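Local coordinates for protein agglutinin (PDB 4G9M) that is a fungal lectin with a ricin-type beta-trefoil fold that binds carbohydrate and assembles as a domain-swapped dimer, at residues B[55-60]-B[102-107]; B[69-74]-B[124-129]; B[10-15]-B[19-24]; B[75-80]-B[107-112]. All blocks are in the same frame, centred on the assembly; numbering follows the deposited sequence.

Contact 1. Residues B[55-60]-B[102-107]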
loop_
_atom_site.group_PDB
_atom_site.type_symbol
_atom_site.label_atom_id
_atom_site.label_comp_id
_atom_site.label_asym_id
_atom_site.label_seq_id
_atom_site.Cartn_x
_atom_site.Cartn_y
_atom_site.Cartn_z
ATOM N N GLY B 55 5.447 -11.429 4.906
ATOM C CA GLY B 55 5.698 -10.140 4.300
ATOM C C GLY B 55 4.660 -9.126 4.735
ATOM O O GLY B 55 4.261 -9.090 5.902
ATOM N N ASN B 56 4.240 -8.287 3.786
ATOM C CA ASN B 56 3.168 -7.334 4.016
ATOM C C ASN B 56 1.819 -7.878 3.554
ATOM O O ASN B 56 0.875 -7.119 3.412
ATOM C CB ASN B 56 3.435 -6.006 3.300
ATOM C CG ASN B 56 4.802 -5.435 3.619
ATOM O OD1 ASN B 56 5.557 -5.083 2.720
ATOM N ND2 ASN B 56 5.130 -5.357 4.898
ATOM N N GLN B 57 1.728 -9.190 3.335
ATOM C CA GLN B 57 0.515 -9.769 2.752
ATOM C C GLN B 57 -0.661 -9.841 3.719
ATOM O O GLN B 57 -0.478 -10.080 4.913
ATOM C CB GLN B 57 0.800 -11.154 2.171
ATOM C CG GLN B 57 1.910 -11.118 1.149
ATOM C CD GLN B 57 2.183 -12.461 0.524
ATOM O OE1 GLN B 57 1.424 -13.414 0.715
ATOM N NE2 GLN B 57 3.261 -12.544 -0.243
ATOM N N VAL B 58 -1.863 -9.639 3.181
ATOM C CA VAL B 58 -3.102 -9.676 3.941
ATOM C C VAL B 58 -4.109 -10.610 3.297
ATOM O O VAL B 58 -3.914 -11.087 2.166
ATOM C CB VAL B 58 -3.783 -8.276 4.032
ATOM C CG1 VAL B 58 -2.832 -7.270 4.632
ATOM C CG2 VAL B 58 -4.250 -7.801 2.638
ATOM N N THR B 59 -5.187 -10.875 4.027
ATOM C CA THR B 59 -6.379 -11.473 3.443
ATOM C C THR B 59 -7.571 -10.598 3.781
ATOM O O THR B 59 -7.507 -9.781 4.715
ATOM C CB THR B 59 -6.641 -12.889 3.956
ATOM O OG1 THR B 59 -6.751 -12.863 5.383
ATOM C CG2 THR B 59 -5.520 -13.839 3.560
ATOM N N LEU B 60 -8.652 -10.771 3.024
ATOM C CA LEU B 60 -9.916 -10.107 3.319
ATOM C C LEU B 60 -10.955 -11.183 3.542
ATOM O O LEU B 60 -11.168 -12.024 2.667
ATOM C CB LEU B 60 -10.327 -9.200 2.150
ATOM C CG LEU B 60 -9.508 -7.923 1.974
ATOM C CD1 LEU B 60 -9.989 -7.185 0.727
ATOM C CD2 LEU B 60 -9.638 -7.029 3.219
ATOM N N GLU B 102 -4.049 -5.624 -4.670
ATOM C CA GLU B 102 -3.233 -6.397 -5.608
ATOM C C GLU B 102 -3.159 -7.851 -5.184
ATOM O O GLU B 102 -3.044 -8.140 -4.001
ATOM C CB GLU B 102 -1.791 -5.872 -5.572
ATOM C CG GLU B 102 -1.280 -5.160 -6.786
ATOM C CD GLU B 102 0.170 -4.728 -6.623
ATOM O OE1 GLU B 102 0.884 -5.316 -5.778
ATOM O OE2 GLU B 102 0.594 -3.801 -7.333
ATOM N N ALA B 103 -3.187 -8.779 -6.137
ATOM C CA ALA B 103 -2.897 -10.170 -5.792
ATOM C C ALA B 103 -1.412 -10.311 -5.463
ATOM O O ALA B 103 -0.554 -10.047 -6.319
ATOM C CB ALA B 103 -3.282 -11.096 -6.957
ATOM N N ALA B 104 -1.103 -10.741 -4.243
ATOM C CA ALA B 104 0.274 -10.730 -3.749
ATOM C C ALA B 104 1.210 -11.614 -4.566
ATOM O O ALA B 104 2.387 -11.305 -4.720
ATOM C CB ALA B 104 0.316 -11.135 -2.293
ATOM N N ASP B 105 0.671 -12.711 -5.094
ATOM C CA ASP B 105 1.477 -13.642 -5.871
ATOM C C ASP B 105 1.192 -13.574 -7.372
ATOM O O ASP B 105 1.723 -14.370 -8.152
ATOM C CB ASP B 105 1.325 -15.052 -5.318
ATOM C CG ASP B 105 1.920 -15.185 -3.913
ATOM O OD1 ASP B 105 3.044 -14.662 -3.703
ATOM O OD2 ASP B 105 1.281 -15.794 -3.032
ATOM N N HIS B 106 0.370 -12.603 -7.762
ATOM C CA HIS B 106 0.140 -12.270 -9.163
ATOM C C HIS B 106 0.017 -10.755 -9.267
ATOM O O HIS B 106 -1.065 -10.244 -9.530
ATOM C CB HIS B 106 -1.169 -12.904 -9.647
ATOM C CG HIS B 106 -1.238 -14.388 -9.448
ATOM N ND1 HIS B 106 -1.515 -14.967 -8.227
ATOM C CD2 HIS B 106 -1.061 -15.410 -10.318
ATOM C CE1 HIS B 106 -1.507 -16.281 -8.355
ATOM N NE2 HIS B 106 -1.238 -16.578 -9.614
ATOM N N ARG B 107 1.124 -10.037 -9.079
ATOM C CA ARG B 107 1.059 -8.613 -8.737
ATOM C C ARG B 107 0.670 -7.678 -9.882
ATOM O O ARG B 107 0.459 -6.482 -9.660
ATOM C CB ARG B 107 2.382 -8.138 -8.122
ATOM C CG ARG B 107 2.677 -8.740 -6.759
ATOM C CD ARG B 107 3.839 -8.043 -6.080
ATOM N NE ARG B 107 4.242 -8.738 -4.859
ATOM C CZ ARG B 107 5.050 -8.224 -3.936
ATOM N NH1 ARG B 107 5.535 -7.000 -4.082
ATOM N NH2 ARG B 107 5.365 -8.934 -2.859
HETATM O O HOH W 1 1.846 -15.809 -0.645
#

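Contact 2. Residues B[69-74]-B[124-129]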
loop_
_atom_site.group_PDB
_atom_site.type_symbol
_atom_site.label_atom_id
_atom_site.label_comp_id
_atom_site.label_asym_id
_atom_site.label_seq_id
_atom_site.Cartn_x
_atom_site.Cartn_y
_atom_site.Cartn_z
ATOM N N VAL B 69 -11.832 -13.472 0.253
ATOM C CA VAL B 69 -11.643 -13.039 -1.133
ATOM C C VAL B 69 -10.703 -14.016 -1.809
ATOM O O VAL B 69 -9.560 -14.189 -1.383
ATOM C CB VAL B 69 -11.044 -11.627 -1.208
ATOM C CG1 VAL B 69 -10.491 -11.324 -2.621
ATOM C CG2 VAL B 69 -12.101 -10.609 -0.791
ATOM N N GLY B 70 -11.197 -14.656 -2.861
ATOM C CA GLY B 70 -10.435 -15.671 -3.554
ATOM C C GLY B 70 -10.700 -15.603 -5.036
ATOM O O GLY B 70 -11.064 -14.548 -5.577
ATOM N N THR B 71 -10.513 -16.730 -5.709
ATOM C CA THR B 71 -10.646 -16.750 -7.162
ATOM C C THR B 71 -11.385 -17.989 -7.670
ATOM O O THR B 71 -11.333 -19.056 -7.064
ATOM C CB THR B 71 -9.265 -16.616 -7.846
ATOM O OG1 THR B 71 -9.420 -16.531 -9.273
ATOM C CG2 THR B 71 -8.382 -17.797 -7.491
ATOM N N ALA B 72 -12.087 -17.806 -8.783
ATOM C CA ALA B 72 -12.803 -18.873 -9.485
ATOM C C ALA B 72 -11.887 -19.847 -10.221
ATOM O O ALA B 72 -12.250 -21.005 -10.418
ATOM C CB ALA B 72 -13.760 -18.252 -10.485
ATOM N N SER B 73 -10.736 -19.360 -10.678
ATOM C CA SER B 73 -9.840 -20.161 -11.517
ATOM C C SER B 73 -8.473 -19.505 -11.496
ATOM O O SER B 73 -8.302 -18.489 -10.821
ATOM C CB SER B 73 -10.381 -20.294 -12.955
ATOM O OG SER B 73 -10.422 -19.064 -13.644
ATOM N N ASN B 74 -7.509 -20.077 -12.212
ATOM C CA ASN B 74 -6.163 -19.509 -12.285
ATOM C C ASN B 74 -6.252 -18.024 -12.587
ATOM O O ASN B 74 -6.925 -17.625 -13.534
ATOM C CB ASN B 74 -5.326 -20.197 -13.360
ATOM C CG ASN B 74 -5.192 -21.684 -13.140
ATOM O OD1 ASN B 74 -5.586 -22.488 -13.990
ATOM N ND2 ASN B 74 -4.631 -22.062 -12.003
ATOM N N VAL B 124 -16.913 -8.240 -9.883
ATOM C CA VAL B 124 -15.558 -7.838 -9.539
ATOM C C VAL B 124 -14.665 -8.931 -10.092
ATOM O O VAL B 124 -14.955 -10.118 -9.925
ATOM C CB VAL B 124 -15.398 -7.697 -8.030
ATOM C CG1 VAL B 124 -13.940 -7.461 -7.673
ATOM C CG2 VAL B 124 -16.264 -6.563 -7.547
ATOM N N ILE B 125 -13.598 -8.529 -10.776
ATOM C CA ILE B 125 -12.776 -9.486 -11.509
ATOM C C ILE B 125 -11.308 -9.188 -11.217
ATOM O O ILE B 125 -10.980 -8.093 -10.765
ATOM C CB ILE B 125 -13.004 -9.370 -13.034
ATOM C CG1 ILE B 125 -12.821 -7.919 -13.509
ATOM C CG2 ILE B 125 -14.403 -9.873 -13.421
ATOM C CD1 ILE B 125 -12.806 -7.755 -15.045
ATOM N N TYR B 126 -10.431 -10.161 -11.457
ATOM C CA TYR B 126 -8.989 -9.868 -11.486
ATOM C C TYR B 126 -8.701 -9.229 -12.821
ATOM O O TYR B 126 -9.238 -9.666 -13.846
ATOM C CB TYR B 126 -8.138 -11.144 -11.297
ATOM C CG TYR B 126 -8.288 -11.666 -9.892
ATOM C CD1 TYR B 126 -7.583 -11.101 -8.847
ATOM C CD2 TYR B 126 -9.193 -12.673 -9.600
ATOM C CE1 TYR B 126 -7.767 -11.542 -7.531
ATOM C CE2 TYR B 126 -9.377 -13.121 -8.278
ATOM C CZ TYR B 126 -8.669 -12.552 -7.267
ATOM O OH TYR B 126 -8.863 -12.982 -5.957
ATOM N N TYR B 127 -7.876 -8.188 -12.839
ATOM C CA TYR B 127 -7.599 -7.516 -14.115
ATOM C C TYR B 127 -6.287 -6.771 -14.017
ATOM O O TYR B 127 -5.915 -6.300 -12.947
ATOM C CB TYR B 127 -8.713 -6.526 -14.435
ATOM C CG TYR B 127 -8.997 -6.200 -15.899
ATOM C CD1 TYR B 127 -9.420 -7.182 -16.807
ATOM C CD2 TYR B 127 -8.944 -4.886 -16.347
ATOM C CE1 TYR B 127 -9.737 -6.860 -18.125
ATOM C CE2 TYR B 127 -9.265 -4.556 -17.667
ATOM C CZ TYR B 127 -9.651 -5.543 -18.551
ATOM O OH TYR B 127 -9.988 -5.201 -19.840
ATOM N N ASN B 128 -5.597 -6.648 -15.140
ATOM C CA ASN B 128 -4.319 -5.937 -15.179
ATOM C C ASN B 128 -4.448 -4.560 -14.552
ATOM O O ASN B 128 -5.389 -3.825 -14.852
ATOM C CB ASN B 128 -3.849 -5.806 -16.634
ATOM C CG ASN B 128 -2.432 -5.290 -16.740
ATOM O OD1 ASN B 128 -1.478 -6.035 -16.531
ATOM N ND2 ASN B 128 -2.284 -4.014 -17.073
ATOM N N ASN B 129 -3.509 -4.217 -13.677
ATOM C CA ASN B 129 -3.564 -2.949 -12.971
ATOM C C ASN B 129 -3.210 -1.833 -13.937
ATOM O O ASN B 129 -2.059 -1.689 -14.351
ATOM C CB ASN B 129 -2.613 -2.943 -11.762
ATOM C CG ASN B 129 -2.799 -1.724 -10.868
ATOM O OD1 ASN B 129 -3.721 -0.930 -11.063
ATOM N ND2 ASN B 129 -1.921 -1.579 -9.865
#

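Contact 3. Residues B[10-15]-B[19-24]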
loop_
_atom_site.group_PDB
_atom_site.type_symbol
_atom_site.label_atom_id
_atom_site.label_comp_id
_atom_site.label_asym_id
_atom_site.label_seq_id
_atom_site.Cartn_x
_atom_site.Cartn_y
_atom_site.Cartn_z
ATOM N N TYR B 10 -13.791 -3.493 7.426
ATOM C CA TYR B 10 -13.955 -2.378 6.499
ATOM C C TYR B 10 -15.168 -2.502 5.581
ATOM O O TYR B 10 -15.579 -3.610 5.221
ATOM C CB TYR B 10 -12.705 -2.236 5.634
ATOM C CG TYR B 10 -11.475 -1.746 6.369
ATOM C CD1 TYR B 10 -10.664 -2.623 7.083
ATOM C CD2 TYR B 10 -11.123 -0.408 6.340
ATOM C CE1 TYR B 10 -9.532 -2.162 7.758
ATOM C CE2 TYR B 10 -10.006 0.060 7.005
ATOM C CZ TYR B 10 -9.217 -0.818 7.704
ATOM O OH TYR B 10 -8.110 -0.318 8.333
ATOM N N THR B 11 -15.735 -1.354 5.211
ATOM C CA THR B 11 -16.532 -1.246 3.989
ATOM C C THR B 11 -15.562 -0.812 2.899
ATOM O O THR B 11 -14.751 0.096 3.106
ATOM C CB THR B 11 -17.666 -0.209 4.128
ATOM O OG1 THR B 11 -18.628 -0.667 5.088
ATOM C CG2 THR B 11 -18.373 0.011 2.790
ATOM N N LEU B 12 -15.600 -1.487 1.749
ATOM C CA LEU B 12 -14.675 -1.169 0.664
ATOM C C LEU B 12 -15.445 -0.553 -0.500
ATOM O O LEU B 12 -16.160 -1.246 -1.229
ATOM C CB LEU B 12 -13.929 -2.434 0.233
ATOM C CG LEU B 12 -13.181 -3.139 1.373
ATOM C CD1 LEU B 12 -12.448 -4.380 0.883
ATOM C CD2 LEU B 12 -12.208 -2.190 2.067
ATOM N N LYS B 13 -15.312 0.758 -0.649
ATOM C CA LYS B 13 -16.113 1.520 -1.596
ATOM C C LYS B 13 -15.342 1.810 -2.876
ATOM O O LYS B 13 -14.274 2.425 -2.844
ATOM C CB LYS B 13 -16.589 2.837 -0.957
ATOM C CG LYS B 13 -17.430 3.690 -1.901
ATOM C CD LYS B 13 -17.901 4.963 -1.212
ATOM C CE LYS B 13 -16.728 5.830 -0.777
ATOM N NZ LYS B 13 -16.041 6.463 -1.938
ATOM N N ASN B 14 -15.885 1.386 -4.008
ATOM C CA ASN B 14 -15.171 1.606 -5.267
ATOM C C ASN B 14 -15.049 3.102 -5.564
ATOM O O ASN B 14 -16.025 3.841 -5.497
ATOM C CB ASN B 14 -15.859 0.876 -6.417
ATOM C CG ASN B 14 -15.019 0.849 -7.657
ATOM O OD1 ASN B 14 -15.139 1.720 -8.516
ATOM N ND2 ASN B 14 -14.147 -0.152 -7.758
ATOM N N VAL B 15 -13.836 3.540 -5.891
ATOM C CA VAL B 15 -13.577 4.954 -6.144
ATOM C C VAL B 15 -14.391 5.492 -7.337
ATOM O O VAL B 15 -14.910 6.605 -7.295
ATOM C CB VAL B 15 -12.051 5.228 -6.308
ATOM C CG1 VAL B 15 -11.791 6.623 -6.893
ATOM C CG2 VAL B 15 -11.318 5.054 -4.970
ATOM N N THR B 19 -20.156 2.322 -5.326
ATOM C CA THR B 19 -20.730 1.068 -4.859
ATOM C C THR B 19 -19.672 0.283 -4.093
ATOM O O THR B 19 -18.474 0.603 -4.165
ATOM C CB THR B 19 -21.360 0.236 -6.006
ATOM O OG1 THR B 19 -20.357 -0.139 -6.958
ATOM C CG2 THR B 19 -22.422 1.054 -6.712
ATOM N N VAL B 20 -20.110 -0.699 -3.319
ATOM C CA VAL B 20 -19.194 -1.372 -2.396
ATOM C C VAL B 20 -18.998 -2.859 -2.706
ATOM O O VAL B 20 -19.838 -3.492 -3.350
ATOM C CB VAL B 20 -19.630 -1.191 -0.917
ATOM C CG1 VAL B 20 -19.807 0.294 -0.602
ATOM C CG2 VAL B 20 -20.912 -1.974 -0.622
ATOM N N LEU B 21 -17.889 -3.404 -2.216
ATOM C CA LEU B 21 -17.573 -4.827 -2.381
ATOM C C LEU B 21 -18.576 -5.677 -1.584
ATOM O O LEU B 21 -18.789 -5.463 -0.376
ATOM C CB LEU B 21 -16.139 -5.090 -1.911
ATOM C CG LEU B 21 -15.506 -6.390 -2.397
ATOM C CD1 LEU B 21 -15.231 -6.337 -3.902
ATOM C CD2 LEU B 21 -14.216 -6.617 -1.588
ATOM N N ASP B 22 -19.193 -6.627 -2.282
ATOM C CA ASP B 22 -20.388 -7.325 -1.807
ATOM C C ASP B 22 -20.273 -8.809 -2.133
ATOM O O ASP B 22 -20.025 -9.175 -3.271
ATOM C CB ASP B 22 -21.612 -6.709 -2.511
ATOM C CG ASP B 22 -22.942 -7.340 -2.100
ATOM O OD1 ASP B 22 -23.196 -8.512 -2.451
ATOM O OD2 ASP B 22 -23.771 -6.641 -1.475
ATOM N N LEU B 23 -20.434 -9.667 -1.132
ATOM C CA LEU B 23 -20.483 -11.098 -1.370
ATOM C C LEU B 23 -21.926 -11.522 -1.601
ATOM O O LEU B 23 -22.782 -11.290 -0.758
ATOM C CB LEU B 23 -19.875 -11.863 -0.185
ATOM C CG LEU B 23 -19.871 -13.389 -0.303
ATOM C CD1 LEU B 23 -19.002 -13.860 -1.460
ATOM C CD2 LEU B 23 -19.380 -14.000 0.990
ATOM N N TRP B 24 -22.178 -12.136 -2.759
ATOM C CA TRP B 24 -23.515 -12.541 -3.208
ATOM C C TRP B 24 -24.280 -13.339 -2.149
ATOM O O TRP B 24 -23.857 -14.426 -1.752
ATOM C CB TRP B 24 -23.355 -13.340 -4.507
ATOM C CG TRP B 24 -24.557 -14.059 -5.040
ATOM C CD1 TRP B 24 -24.978 -15.312 -4.704
ATOM C CD2 TRP B 24 -25.445 -13.600 -6.067
ATOM N NE1 TRP B 24 -26.091 -15.649 -5.432
ATOM C CE2 TRP B 24 -26.400 -14.616 -6.277
ATOM C CE3 TRP B 24 -25.537 -12.426 -6.816
ATOM C CZ2 TRP B 24 -27.433 -14.491 -7.202
ATOM C CZ3 TRP B 24 -26.562 -12.304 -7.736
ATOM C CH2 TRP B 24 -27.497 -13.332 -7.921
HETATM O O HOH W 2 -17.687 -3.445 1.227
#

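Contact 4. Residues B[75-80]-B[107-112]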
loop_
_atom_site.group_PDB
_atom_site.type_symbol
_atom_site.label_atom_id
_atom_site.label_comp_id
_atom_site.label_asym_id
_atom_site.label_seq_id
_atom_site.Cartn_x
_atom_site.Cartn_y
_atom_site.Cartn_z
ATOM N N ILE B 75 -5.602 -17.206 -11.766
ATOM C CA ILE B 75 -5.749 -15.762 -11.894
ATOM C C ILE B 75 -5.194 -15.268 -13.235
ATOM O O ILE B 75 -4.019 -15.491 -13.557
ATOM C CB ILE B 75 -5.114 -15.012 -10.696
ATOM C CG1 ILE B 75 -5.877 -15.336 -9.411
ATOM C CG2 ILE B 75 -5.098 -13.519 -10.949
ATOM C CD1 ILE B 75 -5.240 -14.743 -8.132
ATOM N N GLN B 76 -6.075 -14.639 -14.019
ATOM C CA GLN B 76 -5.774 -14.069 -15.338
ATOM C C GLN B 76 -6.791 -12.970 -15.518
ATOM O O GLN B 76 -7.695 -12.833 -14.686
ATOM C CB GLN B 76 -6.019 -15.075 -16.460
ATOM C CG GLN B 76 -5.177 -16.301 -16.443
ATOM C CD GLN B 76 -5.447 -17.157 -17.653
ATOM O OE1 GLN B 76 -6.123 -16.724 -18.596
ATOM N NE2 GLN B 76 -4.922 -18.376 -17.643
ATOM N N ASN B 77 -6.696 -12.224 -16.618
ATOM C CA ASN B 77 -7.662 -11.164 -16.862
ATOM C C ASN B 77 -9.102 -11.668 -16.927
ATOM O O ASN B 77 -9.382 -12.691 -17.558
ATOM C CB ASN B 77 -7.319 -10.394 -18.128
ATOM C CG ASN B 77 -6.228 -9.367 -17.909
ATOM O OD1 ASN B 77 -6.219 -8.663 -16.908
ATOM N ND2 ASN B 77 -5.309 -9.272 -18.853
ATOM N N SER B 78 -9.982 -10.949 -16.232
ATOM C CA SER B 78 -11.435 -11.204 -16.202
ATOM C C SER B 78 -11.902 -12.441 -15.417
ATOM O O SER B 78 -13.091 -12.764 -15.416
ATOM C CB SER B 78 -12.030 -11.191 -17.617
ATOM O OG SER B 78 -11.658 -10.005 -18.303
ATOM N N VAL B 79 -10.984 -13.118 -14.734
ATOM C CA VAL B 79 -11.365 -14.203 -13.846
ATOM C C VAL B 79 -12.152 -13.634 -12.664
ATOM O O VAL B 79 -11.778 -12.607 -12.107
ATOM C CB VAL B 79 -10.122 -15.012 -13.362
ATOM C CG1 VAL B 79 -10.481 -15.976 -12.243
ATOM C CG2 VAL B 79 -9.503 -15.788 -14.538
ATOM N N ASN B 80 -13.255 -14.283 -12.302
ATOM C CA ASN B 80 -14.088 -13.819 -11.199
ATOM C C ASN B 80 -13.404 -13.819 -9.833
ATOM O O ASN B 80 -12.755 -14.791 -9.438
ATOM C CB ASN B 80 -15.375 -14.650 -11.105
ATOM C CG ASN B 80 -16.365 -14.330 -12.207
ATOM O OD1 ASN B 80 -17.319 -13.581 -12.000
ATOM N ND2 ASN B 80 -16.147 -14.902 -13.384
ATOM N N ARG B 107 1.124 -10.037 -9.079
ATOM C CA ARG B 107 1.059 -8.613 -8.737
ATOM C C ARG B 107 0.670 -7.678 -9.882
ATOM O O ARG B 107 0.459 -6.482 -9.660
ATOM C CB ARG B 107 2.382 -8.138 -8.122
ATOM C CG ARG B 107 2.677 -8.740 -6.759
ATOM C CD ARG B 107 3.839 -8.043 -6.080
ATOM N NE ARG B 107 4.242 -8.738 -4.859
ATOM C CZ ARG B 107 5.050 -8.224 -3.936
ATOM N NH1 ARG B 107 5.535 -7.000 -4.082
ATOM N NH2 ARG B 107 5.365 -8.934 -2.859
ATOM N N LEU B 108 0.598 -8.203 -11.101
ATOM C CA LEU B 108 0.091 -7.413 -12.216
ATOM C C LEU B 108 -1.425 -7.288 -12.119
ATOM O O LEU B 108 -2.017 -6.459 -12.809
ATOM C CB LEU B 108 0.448 -8.047 -13.571
ATOM C CG LEU B 108 1.885 -7.955 -14.090
ATOM C CD1 LEU B 108 1.977 -8.652 -15.438
ATOM C CD2 LEU B 108 2.352 -6.512 -14.205
ATOM N N PHE B 109 -2.038 -8.107 -11.260
ATOM C CA PHE B 109 -3.500 -8.164 -11.165
ATOM C C PHE B 109 -4.060 -7.527 -9.913
ATOM O O PHE B 109 -3.561 -7.761 -8.809
ATOM C CB PHE B 109 -3.993 -9.603 -11.297
ATOM C CG PHE B 109 -3.694 -10.200 -12.640
ATOM C CD1 PHE B 109 -4.541 -9.983 -13.717
ATOM C CD2 PHE B 109 -2.540 -10.928 -12.838
ATOM C CE1 PHE B 109 -4.247 -10.506 -14.967
ATOM C CE2 PHE B 109 -2.231 -11.458 -14.093
ATOM C CZ PHE B 109 -3.094 -11.241 -15.154
ATOM N N VAL B 110 -5.121 -6.739 -10.104
ATOM C CA VAL B 110 -5.842 -6.104 -9.003
ATOM C C VAL B 110 -7.338 -6.401 -9.062
ATOM O O VAL B 110 -7.855 -6.777 -10.111
ATOM C CB VAL B 110 -5.648 -4.569 -8.987
ATOM C CG1 VAL B 110 -4.197 -4.204 -8.612
ATOM C CG2 VAL B 110 -6.066 -3.942 -10.306
ATOM N N LEU B 111 -8.023 -6.212 -7.932
ATOM C CA LEU B 111 -9.478 -6.305 -7.876
ATOM C C LEU B 111 -10.080 -5.162 -8.673
ATOM O O LEU B 111 -9.746 -3.994 -8.459
ATOM C CB LEU B 111 -9.988 -6.252 -6.433
ATOM C CG LEU B 111 -10.235 -7.602 -5.747
ATOM C CD1 LEU B 111 -9.017 -8.474 -5.807
ATOM C CD2 LEU B 111 -10.683 -7.402 -4.303
ATOM N N ASP B 112 -10.993 -5.506 -9.566
ATOM C CA ASP B 112 -11.495 -4.565 -10.566
ATOM C C ASP B 112 -13.017 -4.629 -10.611
ATOM O O ASP B 112 -13.586 -5.688 -10.818
ATOM C CB ASP B 112 -10.878 -4.954 -11.924
ATOM C CG ASP B 112 -11.351 -4.095 -13.074
ATOM O OD1 ASP B 112 -12.575 -3.924 -13.271
ATOM O OD2 ASP B 112 -10.482 -3.622 -13.837
#

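Contact 1. Residues B[55-60]-B[102-107]
The amide end of Q57 lies against the methyl group of A104, and its CD comes within 3.6 Å of A104 CB. A near-straight side chain makes this reach possible: CG stands anti to the carbonyl carbon (chi1 -56°) and the chain then runs extended through chi2 (-178°). With CG and both amide heteroatoms also close to that methyl, alanine suits the place, since a single small carbon can sit beside a flat amide. A104 CB points toward 55-60 from the type I turn A103 to H106, which is closed by H106 N to A103 O at 3.1 Å.

The polar end of Q57 does not bond D105 directly. The two side chains cross at about a right angle, their amide and carboxylate planes 75° apart, and a water joins them instead, donating to Q57 OE1 at 2.8 Å and to D105 OD2 at 2.5 Å. R107, just after the turn, donates from NE to A104 O at 3.2 Å. That oxygen lies in the guanidinium plane, and the extended arginine chain runs beside the turn, which brings NE to it. At its far end R107 NH1 pairs with the carboxylate of E102 of the second subunit, so the side chain bonded to the turn also takes part in the dimer interface.

Q57 and D105 both rest on P89, just before strand 90-94. The contact thus brings the residue just before strand 58-62, which pairs with strand 47-51, up to the turn that follows strand 99-103, the antiparallel partner of 90-94.

Contact 2. Residues B[69-74]-B[124-129]
Y126 spans the gap to strand 68-71 with its whole ring and ends in a hydrogen bond, its OH donating to G70 O at 2.7 Å. The phenol, with CG anti to the carbonyl carbon (chi1 -69°), is long enough to connect backbones whose nearest CA atoms, T71 CA and Y126 CA, are 8.3 Å apart. The carbonyl oxygen lies at the ring edge, near the ring plane, as suits a phenolic donor. Seen from the peptide, however, the approach is unusual: the hydroxyl stands above the carbonyl plane, with a C=O...donor angle of 108°. The acceptor is a main-chain oxygen, so the bond makes no demand on the side chain at position 70.

The T71 side chain crosses that of Y126 at about a right angle, with T71 CB placed obliquely to the ring, 3.5 Å from Y126 CE2. Its OG1 is anti to the backbone N (chi1 -175°), a position from which it also passes near CE2 and donates to S73 O at 2.7 Å, in the plane of that carbonyl. Threonine therefore serves twice, packing on the aromatic ring and tying down the chain as it leaves the strand.

Around the contact, Y126 also packs on V81 of strand 81-84 and on L111 of strand 109-113. The tyrosine side chain thus lies between strand 122-128 and the pair 68-71 and 81-84, which belong to the same curled antiparallel sheet.

Contact 3. Residues B[10-15]-B[19-24]
L12 places CG anti to its carbonyl carbon (chi1 -56°) whereas L21 sends CG opposite its backbone N (chi1 -162°), and with these different torsions the two leucines run alongside each other with their ends in the same direction, L12 CD1 3.8 Å from L21 CD2. They sit within the ricin-type beta-trefoil, where the chain turns back after strand 8-14 to begin strand 20-23. The strands make a single antiparallel bridge, K13 with V20 as a non-hydrogen-bonded pair, and then diverge, their directions 118° apart.

Two backbone bonds flank the pair: N14 N donates to T19 O at 2.7 Å and L21 N to L12 O at 2.9 Å. The second oxygen also receives a CA-H...O contact from V20. Beta-branched residues suit the extended chain here: T11 CG2 meets V20 CG1 at 3.7 Å, while T11 OG1 turns to E142 for its hydrogen bond. The leucines go to the buried interior instead, with F139 and W47 against L12 and I34 against L21.

Past the bridge the strands part too far for a further direct bond, and a water fills in, accepting from L12 N at 2.9 Å and donating to L21 O at 2.8 Å.

Contact 4. Residues B[75-80]-B[107-112]
F109 points its CB toward 75-80, and with CG anti to the carbonyl carbon (chi1 -64°) its ring extends to the loop, where three successive residues meet it. The side chains of I75 and F109 run antiparallel past one another, an apolar contact in which I75 CG2 lies 4.0 Å from F109 CG, near the root of the ring. Of the two isoleucine branches it is CG2, anti to the backbone N, that meets the ring. Farther out the backbone takes over, Q76 C lying 3.6 Å from F109 CE1.

N77 approaches differently, crossing F109 at about a right angle with its amide plane turned 66° from the ring. Its OD1 comes to 3.3 Å from F109 CE1, at the ring edge and near the ring plane, where aromatic hydrogens carry a slight positive charge. The same oxygen accepts a hydrogen bond from N128 N, so the asparagine is held while it borders the ring. N77 and S78 are the central residues of a type II turn from Q76 to V79, whose closing bond is weak; S78 takes the positive phi (73°) that this turn needs.

In the fold, the loop joins strands 68-71 and 81-84. Strand 122-128 bonds both to this loop, through Y126, and to strand 109-113, while F109 bonds through its backbone to A103 of strand 99-103.

From the N terminus, contact 3 comes first and closes a very short loop, from strand 8-14 to strand 20-23, before any other contact opens. Contact 1 then opens at 55-60, contact 2 at 69-74 and contact 4 at 75-80. Contact 1 closes first, at 102-107, so it crosses both of the others; contact 4 closes at 107-112, nested within the loop that contact 2 completes at 124-129. Contact 1 ties the approach to strand 58-62 to the turn after 99-103; contacts 2 and 4, centres about 4 Å apart, tie strand 68-71 and its following loop to strands 122-128 and 109-113. Contact 3 lies across the chain's centre, reached by L60 on L12 and V124 on L21.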